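Local coordinates for hypothetical protein TTHA0636 (Thermus thermophilus HB8, PDB 1WWP), which probably serves as a helical substrate-binding component of a nucleotidyltransferase, although its function has not been established, at residues Ala7-Leu12 with Glu31-Ala36; Asp24-Arg29 with Arg101-Tyr106. All coordinates share one frame; numbering follows the deposited sequence.

Contact 1: residues Ala7-Leu12 with Glu31-Ala36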
# COMPACT_ATOMS: atom_id res chain seq x y z
N ALA A 7 -12.00 -9.26 -7.94
CA ALA A 7 -13.10 -8.70 -8.74
C ALA A 7 -13.06 -7.18 -8.80
O ALA A 7 -13.30 -6.57 -9.84
CB ALA A 7 -14.44 -9.16 -8.18
N THR A 8 -12.75 -6.56 -7.66
CA THR A 8 -12.67 -5.11 -7.59
C THR A 8 -11.46 -4.63 -8.37
O THR A 8 -11.48 -3.55 -8.98
CB THR A 8 -12.58 -4.66 -6.13
OG1 THR A 8 -11.37 -5.16 -5.55
CG2 THR A 8 -13.76 -5.21 -5.35
N LEU A 9 -10.40 -5.43 -8.38
CA LEU A 9 -9.19 -5.07 -9.12
C LEU A 9 -9.48 -5.07 -10.63
O LEU A 9 -9.13 -4.11 -11.33
CB LEU A 9 -8.06 -6.07 -8.84
CG LEU A 9 -6.85 -6.00 -9.79
CD1 LEU A 9 -6.24 -4.62 -9.72
CD2 LEU A 9 -5.82 -7.04 -9.42
N LYS A 10 -10.12 -6.13 -11.11
CA LYS A 10 -10.43 -6.25 -12.53
C LYS A 10 -11.29 -5.10 -13.05
O LYS A 10 -11.23 -4.76 -14.23
CB LYS A 10 -11.08 -7.60 -12.82
CG LYS A 10 -10.09 -8.75 -12.70
CD LYS A 10 -10.68 -10.09 -13.14
CE LYS A 10 -11.76 -10.57 -12.19
NZ LYS A 10 -12.29 -11.89 -12.63
N GLU A 11 -12.07 -4.49 -12.16
CA GLU A 11 -12.90 -3.36 -12.53
C GLU A 11 -12.03 -2.23 -13.09
O GLU A 11 -12.45 -1.50 -13.99
CB GLU A 11 -13.65 -2.80 -11.32
CG GLU A 11 -14.70 -3.72 -10.72
CD GLU A 11 -15.53 -3.00 -9.67
OE1 GLU A 11 -16.12 -1.95 -10.01
OE2 GLU A 11 -15.61 -3.47 -8.51
N LEU A 12 -10.82 -2.10 -12.57
CA LEU A 12 -9.94 -1.02 -12.98
C LEU A 12 -8.68 -1.43 -13.73
O LEU A 12 -8.14 -0.66 -14.52
CB LEU A 12 -9.52 -0.22 -11.75
CG LEU A 12 -10.60 0.42 -10.88
CD1 LEU A 12 -10.01 0.80 -9.52
CD2 LEU A 12 -11.16 1.64 -11.57
N GLU A 31 -2.77 -4.13 -4.24
CA GLU A 31 -2.14 -4.40 -2.95
C GLU A 31 -2.92 -5.41 -2.13
O GLU A 31 -2.40 -6.47 -1.79
CB GLU A 31 -1.98 -3.10 -2.16
CG GLU A 31 -0.89 -2.18 -2.68
CD GLU A 31 -0.66 -0.98 -1.77
OE1 GLU A 31 0.41 -0.34 -1.86
OE2 GLU A 31 -1.55 -0.66 -0.95
N TYR A 32 -4.18 -5.10 -1.82
CA TYR A 32 -4.94 -6.04 -1.01
C TYR A 32 -5.30 -7.33 -1.71
O TYR A 32 -5.57 -8.34 -1.06
CB TYR A 32 -6.17 -5.37 -0.37
CG TYR A 32 -7.28 -4.87 -1.26
CD1 TYR A 32 -8.09 -5.76 -1.97
CD2 TYR A 32 -7.61 -3.51 -1.29
CE1 TYR A 32 -9.22 -5.30 -2.67
CE2 TYR A 32 -8.73 -3.04 -1.98
CZ TYR A 32 -9.53 -3.94 -2.67
OH TYR A 32 -10.66 -3.47 -3.31
N THR A 33 -5.30 -7.33 -3.04
CA THR A 33 -5.58 -8.55 -3.77
C THR A 33 -4.36 -9.46 -3.70
O THR A 33 -4.46 -10.68 -3.58
CB THR A 33 -5.88 -8.26 -5.26
OG1 THR A 33 -7.09 -7.51 -5.37
CG2 THR A 33 -6.00 -9.58 -6.04
N PHE A 34 -3.19 -8.84 -3.79
CA PHE A 34 -1.93 -9.57 -3.71
C PHE A 34 -1.80 -10.26 -2.35
O PHE A 34 -1.48 -11.45 -2.27
CB PHE A 34 -0.77 -8.59 -3.87
CG PHE A 34 0.57 -9.20 -3.61
CD1 PHE A 34 1.16 -9.09 -2.35
CD2 PHE A 34 1.26 -9.86 -4.62
CE1 PHE A 34 2.43 -9.62 -2.11
CE2 PHE A 34 2.53 -10.39 -4.39
CZ PHE A 34 3.11 -10.27 -3.13
N GLU A 35 -2.02 -9.49 -1.29
CA GLU A 35 -1.91 -10.02 0.06
C GLU A 35 -2.86 -11.20 0.25
O GLU A 35 -2.47 -12.22 0.82
CB GLU A 35 -2.22 -8.94 1.08
CG GLU A 35 -1.33 -7.68 0.95
CD GLU A 35 0.18 -7.94 1.07
OE1 GLU A 35 0.58 -8.82 1.87
OE2 GLU A 35 0.96 -7.26 0.37
N ALA A 36 -4.09 -11.07 -0.24
CA ALA A 36 -5.06 -12.15 -0.11
C ALA A 36 -4.63 -13.31 -1.00
O ALA A 36 -4.86 -14.47 -0.68
CB ALA A 36 -6.46 -11.67 -0.52

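Contact 2: residues Asp24-Arg29 with Arg101-Tyr106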
# COMPACT_ATOMS: atom_id res chain seq x y z
N ASP A 24 -4.49 5.18 -9.17
CA ASP A 24 -4.09 5.04 -7.77
C ASP A 24 -4.97 3.98 -7.09
O ASP A 24 -4.49 3.16 -6.31
CB ASP A 24 -4.19 6.40 -7.06
CG ASP A 24 -3.09 7.35 -7.52
OD1 ASP A 24 -3.12 8.54 -7.13
OD2 ASP A 24 -2.20 6.90 -8.28
N ALA A 25 -6.26 4.00 -7.43
CA ALA A 25 -7.21 3.04 -6.89
C ALA A 25 -6.88 1.62 -7.34
O ALA A 25 -7.03 0.66 -6.59
CB ALA A 25 -8.63 3.40 -7.36
N ALA A 26 -6.44 1.47 -8.59
CA ALA A 26 -6.09 0.15 -9.12
C ALA A 26 -4.86 -0.36 -8.36
O ALA A 26 -4.73 -1.55 -8.12
CB ALA A 26 -5.78 0.24 -10.60
N ILE A 27 -3.97 0.54 -8.00
CA ILE A 27 -2.76 0.15 -7.28
C ILE A 27 -3.11 -0.32 -5.87
O ILE A 27 -2.59 -1.32 -5.39
CB ILE A 27 -1.77 1.32 -7.25
CG1 ILE A 27 -1.25 1.57 -8.66
CG2 ILE A 27 -0.65 1.04 -6.27
CD1 ILE A 27 -0.45 2.86 -8.79
N GLN A 28 -4.02 0.40 -5.23
CA GLN A 28 -4.48 0.04 -3.89
C GLN A 28 -5.13 -1.35 -3.93
O GLN A 28 -4.86 -2.20 -3.08
CB GLN A 28 -5.48 1.09 -3.38
CG GLN A 28 -6.27 0.67 -2.14
CD GLN A 28 -5.42 0.62 -0.86
OE1 GLN A 28 -5.94 0.30 0.21
NE2 GLN A 28 -4.13 0.94 -0.97
N ARG A 29 -5.98 -1.58 -4.92
CA ARG A 29 -6.66 -2.88 -5.02
C ARG A 29 -5.69 -3.99 -5.33
O ARG A 29 -5.86 -5.12 -4.86
CB ARG A 29 -7.75 -2.81 -6.09
CG ARG A 29 -8.84 -1.81 -5.73
CD ARG A 29 -9.96 -1.69 -6.79
NE ARG A 29 -10.99 -0.80 -6.25
CZ ARG A 29 -12.13 -0.47 -6.84
NH1 ARG A 29 -12.44 -0.95 -8.05
NH2 ARG A 29 -12.96 0.36 -6.23
N ARG A 101 0.58 -0.77 -15.96
CA ARG A 101 0.72 -1.52 -17.21
C ARG A 101 0.85 -3.02 -16.97
O ARG A 101 0.55 -3.83 -17.86
CB ARG A 101 1.94 -1.04 -18.00
CG ARG A 101 1.87 0.41 -18.48
CD ARG A 101 3.06 0.74 -19.38
NE ARG A 101 4.34 0.50 -18.71
CZ ARG A 101 5.53 0.66 -19.28
NH1 ARG A 101 5.61 1.06 -20.55
NH2 ARG A 101 6.63 0.43 -18.59
N ARG A 102 1.29 -3.40 -15.78
CA ARG A 102 1.45 -4.81 -15.48
C ARG A 102 0.22 -5.42 -14.83
O ARG A 102 0.05 -6.64 -14.86
CB ARG A 102 2.65 -5.00 -14.57
CG ARG A 102 3.95 -4.48 -15.16
CD ARG A 102 4.88 -3.94 -14.09
NE ARG A 102 5.94 -3.12 -14.66
CZ ARG A 102 6.85 -2.45 -13.95
NH1 ARG A 102 6.83 -2.51 -12.63
NH2 ARG A 102 7.79 -1.73 -14.57
N LEU A 103 -0.65 -4.60 -14.26
CA LEU A 103 -1.83 -5.14 -13.58
C LEU A 103 -2.66 -6.13 -14.38
O LEU A 103 -3.14 -7.13 -13.83
CB LEU A 103 -2.72 -4.01 -13.06
CG LEU A 103 -2.05 -3.05 -12.08
CD1 LEU A 103 -3.12 -2.19 -11.43
CD2 LEU A 103 -1.26 -3.81 -11.01
N PRO A 104 -2.85 -5.89 -15.69
CA PRO A 104 -3.65 -6.80 -16.52
C PRO A 104 -3.20 -8.25 -16.34
O PRO A 104 -4.01 -9.13 -16.03
CB PRO A 104 -3.39 -6.30 -17.94
CG PRO A 104 -3.23 -4.82 -17.73
CD PRO A 104 -2.36 -4.76 -16.51
N ASP A 105 -1.90 -8.49 -16.54
CA ASP A 105 -1.34 -9.83 -16.41
C ASP A 105 -1.48 -10.37 -14.99
O ASP A 105 -1.83 -11.53 -14.79
CB ASP A 105 0.13 -9.85 -16.81
CG ASP A 105 0.33 -9.54 -18.29
OD1 ASP A 105 -0.12 -8.46 -18.74
OD2 ASP A 105 0.94 -10.37 -19.00
N TYR A 106 -1.19 -9.53 -13.99
CA TYR A 106 -1.29 -9.98 -12.60
C TYR A 106 -2.71 -10.44 -12.32
O TYR A 106 -2.92 -11.50 -11.74
CB TYR A 106 -0.91 -8.87 -11.63
CG TYR A 106 0.52 -8.41 -11.74
CD1 TYR A 106 1.48 -9.22 -12.34
CD2 TYR A 106 0.92 -7.18 -11.21
CE1 TYR A 106 2.81 -8.81 -12.42
CE2 TYR A 106 2.25 -6.76 -11.29
CZ TYR A 106 3.19 -7.58 -11.89
OH TYR A 106 4.49 -7.18 -11.98

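Contact 1: residues Ala7-Leu12 with Glu31-Ala36
In the all-helical bundle of this nucleotidyltransferase substrate-binding-like protein, T8 and L9 of the short N-terminal helix 2-13 meet Y32 and T33 of the long helix 20-49. The polar half of the contact pairs two hydroxyls: T8 OG1 lies 2.9 Å from Y32 OH, within hydrogen-bonding distance. The side chains cross at about a right angle, and T8 OG1 meets the phenol at the ring edge, near its plane, 3.6 Å from Y32 CE1. The CA-CB bond of Y32 does not point at helix 2-13, but a chi1 of 66° swings the ring so that its hydroxyl reaches T8. T8 OG1 is also hydrogen-bonded to A5 O. Elsewhere the contact is van der Waals, L9 CB lying 3.9 Å from T33 OG1, a hydroxyl itself bonded to R29 O. L9 and T33 both touch M110, so helix 93-116 borders the same seam. A phenylalanine in place of Y32 would probably cost the likely polar link between the helices, leaving T8 OG1 with A5 O but no facing hydroxyl. Both threonine hydroxyls are thus satisfied by main-chain carbonyls of their own helices, and the hydroxyl pair can link the two helices at one point.

Contact 2: residues Asp24-Arg29 with Arg101-Tyr106
L103 of helix 93-116 reaches across to A26 of helix 20-49, a helix-helix contact inside the all-helical bundle. Along the second segment, R101 is exposed and poorly ordered. R102 follows, turned to another part of the bundle, where its NH1 forms a salt bridge with D83 of helix 71-86. L103 carries the contact. A chi1 of -59° helps to carry its CD1 toward A26, and this branch does the touching, 3.7 Å from A26 CB. The same methyl lies 3.7 Å from A26 O, so it rests on the backbone of the facing helix as well as on the alanine methyl. At I27 the approach is slighter, with I27 N 4.5 Å from L103 CD1. The small A26 side chain probably lets the leucine methyl come this close to the helix backbone, and F100 and L12 also pack against A26. L103 further touches A13, bringing the end of helix 2-13 into the same buried region. P104 comes next, its side chain on F14. Its nitrogen carries no proton to give to the preceding turn, and the helix is kinked here. D105 is exposed and touches L76. Y106 closes the segment: its ring meets that of F30 with planes at about 25°, and its OH is hydrogen-bonded to D83, which thus has both R102 and Y106 as partners. On one face of the Y106 ring sits R102 O, 3.6 Å above the plane and displaced toward the rim.

Overall arrangement
Both contacts are buried in the core and share helix 20-49, which meets helix 2-13 in contact 1 and helix 93-116 in contact 2. Their chemistry differs: contact 1 combines a hydroxyl pair with a carbon-to-hydroxyl contact, whereas contact 2 is apolar and rests largely on one leucine methyl. R29 connects contact 2 to contact 1, since its NH1 lies 2.9 Å from T8 O, a probable hydrogen bond. Its NE turns to the dimer partner instead, in a salt bridge between subunits with D24 of the second subunit. L12, between the two sites, packs through CD1 on A25 and near the backbone of A26. Helix 20-49 therefore serves the bundle interior and the subunit interface at once.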